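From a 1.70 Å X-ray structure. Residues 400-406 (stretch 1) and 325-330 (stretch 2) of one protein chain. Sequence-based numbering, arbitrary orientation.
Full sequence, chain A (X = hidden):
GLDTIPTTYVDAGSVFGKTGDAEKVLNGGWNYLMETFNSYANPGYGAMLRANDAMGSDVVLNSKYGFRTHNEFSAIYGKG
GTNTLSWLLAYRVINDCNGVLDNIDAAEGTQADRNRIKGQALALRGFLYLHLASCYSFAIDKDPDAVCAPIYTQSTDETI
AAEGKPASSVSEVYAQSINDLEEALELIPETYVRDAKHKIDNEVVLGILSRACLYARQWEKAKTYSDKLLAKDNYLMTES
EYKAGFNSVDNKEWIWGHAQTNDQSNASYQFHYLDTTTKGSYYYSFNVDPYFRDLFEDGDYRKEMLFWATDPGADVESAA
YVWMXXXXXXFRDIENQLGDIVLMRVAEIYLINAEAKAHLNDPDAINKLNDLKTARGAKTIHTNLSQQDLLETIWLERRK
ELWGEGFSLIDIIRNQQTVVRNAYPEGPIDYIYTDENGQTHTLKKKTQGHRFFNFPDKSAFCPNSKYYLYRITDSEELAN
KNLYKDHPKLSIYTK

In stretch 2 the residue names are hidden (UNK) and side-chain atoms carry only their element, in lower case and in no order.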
# COMPACT_ATOMS: atom_id res chain seq x y z
N LYS A 400 6.51 -8.53 8.13
CA LYS A 400 6.92 -9.85 7.62
C LYS A 400 5.96 -10.33 6.53
O LYS A 400 6.41 -10.78 5.49
CB LYS A 400 6.97 -10.85 8.76
CG LYS A 400 8.10 -10.62 9.75
CD LYS A 400 7.86 -11.42 11.03
CE LYS A 400 7.94 -12.96 10.78
NZ LYS A 400 7.45 -13.74 11.98
N GLU A 401 4.68 -10.23 6.78
CA GLU A 401 3.65 -10.77 5.86
C GLU A 401 3.38 -9.87 4.67
O GLU A 401 3.04 -10.37 3.59
CB GLU A 401 2.35 -11.04 6.64
CG GLU A 401 1.12 -11.50 5.80
CD GLU A 401 1.27 -12.84 5.11
OE1 GLU A 401 2.20 -13.61 5.45
OE2 GLU A 401 0.43 -13.15 4.23
N LEU A 402 3.44 -8.55 4.89
CA LEU A 402 3.06 -7.54 3.89
C LEU A 402 4.25 -6.86 3.18
O LEU A 402 4.07 -5.84 2.51
CB LEU A 402 2.13 -6.48 4.50
CG LEU A 402 0.88 -7.06 5.16
CD1 LEU A 402 0.11 -5.94 5.93
CD2 LEU A 402 -0.05 -7.76 4.15
N TRP A 403 5.43 -7.42 3.33
CA TRP A 403 6.65 -6.87 2.73
C TRP A 403 6.43 -6.58 1.26
O TRP A 403 5.97 -7.44 0.50
CB TRP A 403 7.83 -7.86 2.89
CG TRP A 403 9.14 -7.30 2.40
CD1 TRP A 403 10.11 -6.68 3.16
CD2 TRP A 403 9.63 -7.23 1.02
NE1 TRP A 403 11.17 -6.29 2.36
CE2 TRP A 403 10.88 -6.62 1.05
CE3 TRP A 403 9.11 -7.66 -0.21
CZ2 TRP A 403 11.61 -6.37 -0.12
CZ3 TRP A 403 9.86 -7.41 -1.36
CH2 TRP A 403 11.09 -6.80 -1.29
N GLY A 404 6.76 -5.38 0.84
CA GLY A 404 6.65 -5.06 -0.57
C GLY A 404 5.26 -4.71 -1.11
O GLY A 404 5.14 -4.34 -2.27
N GLU A 405 4.23 -4.81 -0.27
CA GLU A 405 2.85 -4.57 -0.71
C GLU A 405 2.32 -3.16 -0.43
O GLU A 405 1.18 -2.87 -0.76
CB GLU A 405 1.93 -5.60 -0.07
CG GLU A 405 2.21 -7.02 -0.60
CD GLU A 405 1.35 -8.06 0.07
OE1 GLU A 405 0.11 -8.15 -0.23
OE2 GLU A 405 1.95 -8.81 0.87
N GLY A 406 3.16 -2.28 0.11
CA GLY A 406 2.85 -0.86 0.19
C GLY A 406 2.50 -0.26 1.54
O GLY A 406 1.92 0.82 1.58
N UNK A 325 17.59 -11.01 -2.09
CA UNK A 325 16.41 -10.99 -2.93
C UNK A 325 15.25 -11.62 -2.23
O UNK A 325 15.40 -12.45 -1.34
c UNK A 325 18.18 -10.12 -5.31
n UNK A 325 19.22 -7.95 -6.88
c UNK A 325 16.66 -11.79 -4.22
n UNK A 325 21.26 -8.93 -6.88
c UNK A 325 20.00 -8.97 -6.54
c UNK A 325 17.96 -11.57 -4.90
n UNK A 325 19.55 -9.99 -5.79
N UNK A 326 14.04 -11.19 -2.63
CA UNK A 326 12.81 -11.84 -2.26
C UNK A 326 12.17 -12.43 -3.53
O UNK A 326 11.90 -11.69 -4.46
c UNK A 326 10.77 -11.49 -0.76
o UNK A 326 10.43 -12.70 -0.96
n UNK A 326 10.21 -10.72 0.18
c UNK A 326 11.85 -10.83 -1.59
N UNK A 327 11.98 -13.75 -3.58
CA UNK A 327 11.26 -14.37 -4.70
C UNK A 327 9.75 -14.02 -4.68
O UNK A 327 9.00 -14.42 -5.60
o UNK A 327 10.93 -16.45 -3.53
c UNK A 327 11.48 -15.87 -4.70
N UNK A 328 9.29 -13.24 -3.70
CA UNK A 328 7.84 -12.99 -3.51
C UNK A 328 7.13 -12.51 -4.78
O UNK A 328 6.12 -13.10 -5.19
c UNK A 328 7.63 -11.98 -2.38
c UNK A 328 4.69 -10.58 -0.37
n UNK A 328 4.53 -9.80 0.89
c UNK A 328 6.20 -11.73 -1.98
c UNK A 328 6.12 -10.88 -0.72
N UNK A 329 7.65 -11.45 -5.39
CA UNK A 329 7.05 -10.83 -6.58
C UNK A 329 7.85 -11.23 -7.82
O UNK A 329 9.08 -11.00 -7.87
c UNK A 329 4.08 -8.04 -4.58
c UNK A 329 6.79 -8.46 -4.18
c UNK A 329 4.64 -7.72 -3.38
c UNK A 329 6.03 -7.92 -3.16
c UNK A 329 4.88 -8.57 -5.60
c UNK A 329 7.05 -9.33 -6.49
c UNK A 329 6.22 -8.78 -5.40
N UNK A 330 7.18 -11.88 -8.76
CA UNK A 330 7.77 -12.16 -10.06
C UNK A 330 6.82 -11.88 -11.19
O UNK A 330 5.66 -12.08 -11.05
c UNK A 330 7.96 -17.09 -8.39
n UNK A 330 8.66 -16.51 -9.37
n UNK A 330 7.11 -18.05 -8.68
c UNK A 330 8.22 -13.62 -10.15
c UNK A 330 9.13 -14.03 -9.02
c UNK A 330 9.66 -15.46 -9.16
n UNK A 330 8.11 -16.69 -7.12
O HOH W 1 5.85 -11.57 2.88

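Position 325 carries seven side-chain atoms: three carbons in a row, a nitrogen, and then a carbon bearing two further nitrogens. The CA-to-CB bond points away from stretch 1, and the side chain makes no contact with it. The terminal planar CN3 group is a guanidinium, so the residue is Arg 325; its nitrogens are hydrogen-bonded elsewhere in the structure.

Position 326 has two side-chain carbons, the second carrying one oxygen and one nitrogen. Its CA-to-CB bond points toward stretch 1, and the nitrogen lies over one face of the Trp 403 ring. A short carboxamide of this kind identifies Asn 326, with Asn 326 ND2 3.3 Å from Trp 403 CE3. Its OD1 accepts a hydrogen bond from the backbone N of position 328 (3.0 Å), which ties the side chain to the backbone just after the strand.

At 327 there is a single carbon followed by an oxygen, out of contact with stretch 1. This is the hydroxymethyl group of Ser 327.

Position 328 is an unbranched row of four carbons ending in nitrogen, with every chi angle in the t well. The extended chain delivers its terminal nitrogen among the oxygens of stretch 1, as expected of a lysine amine: Lys 328. NZ donates to Trp 403 O (2.8 Å) and Glu 401 O (3.1 Å), and forms a salt bridge with Glu 405 OE2 (2.8 Å). It also donates to water 1 (NZ to water O, 3.0 Å), which in turn donates to Lys 400 O (water O to Lys 400 O, 2.8 Å).

Position 329 shows one carbon and a six-carbon ring with no heteroatom. Glu 405 CG and Trp 403 O meet this ring at its edge, near its plane, and the residue is Phe 329. Glu 405 CG is 3.8 Å from Phe 329 CZ, and Trp 403 O is 3.7 Å from Phe 329 CE2. Trp 403 CZ3 adds an apolar contact at 4.3 Å from Phe 329 CE2. An ideal CB on Gly 404 would sit 2.7 Å from Phe 329 CE2, a clash, although the backbone angles there already call for glycine.

Position 330 repeats the three carbons, nitrogen and CN2 terminus of 325, out of reach of stretch 1, and is Arg 330. Its NH1 donates to Ser 327 O (2.9 Å).

The contact centres on a buried amine. Stretch 1 leaves its helix and enters a type II turn, closed by Glu 405 N to Leu 402 O (3.0 Å), and presents carbonyls and a carboxylate to Lys 328. Asn 326 ND2 lies over one face of the Trp 403 ring, and Phe 329 makes an apolar contact with the same side chain.

Stretch 2 325-330: RNSKFR
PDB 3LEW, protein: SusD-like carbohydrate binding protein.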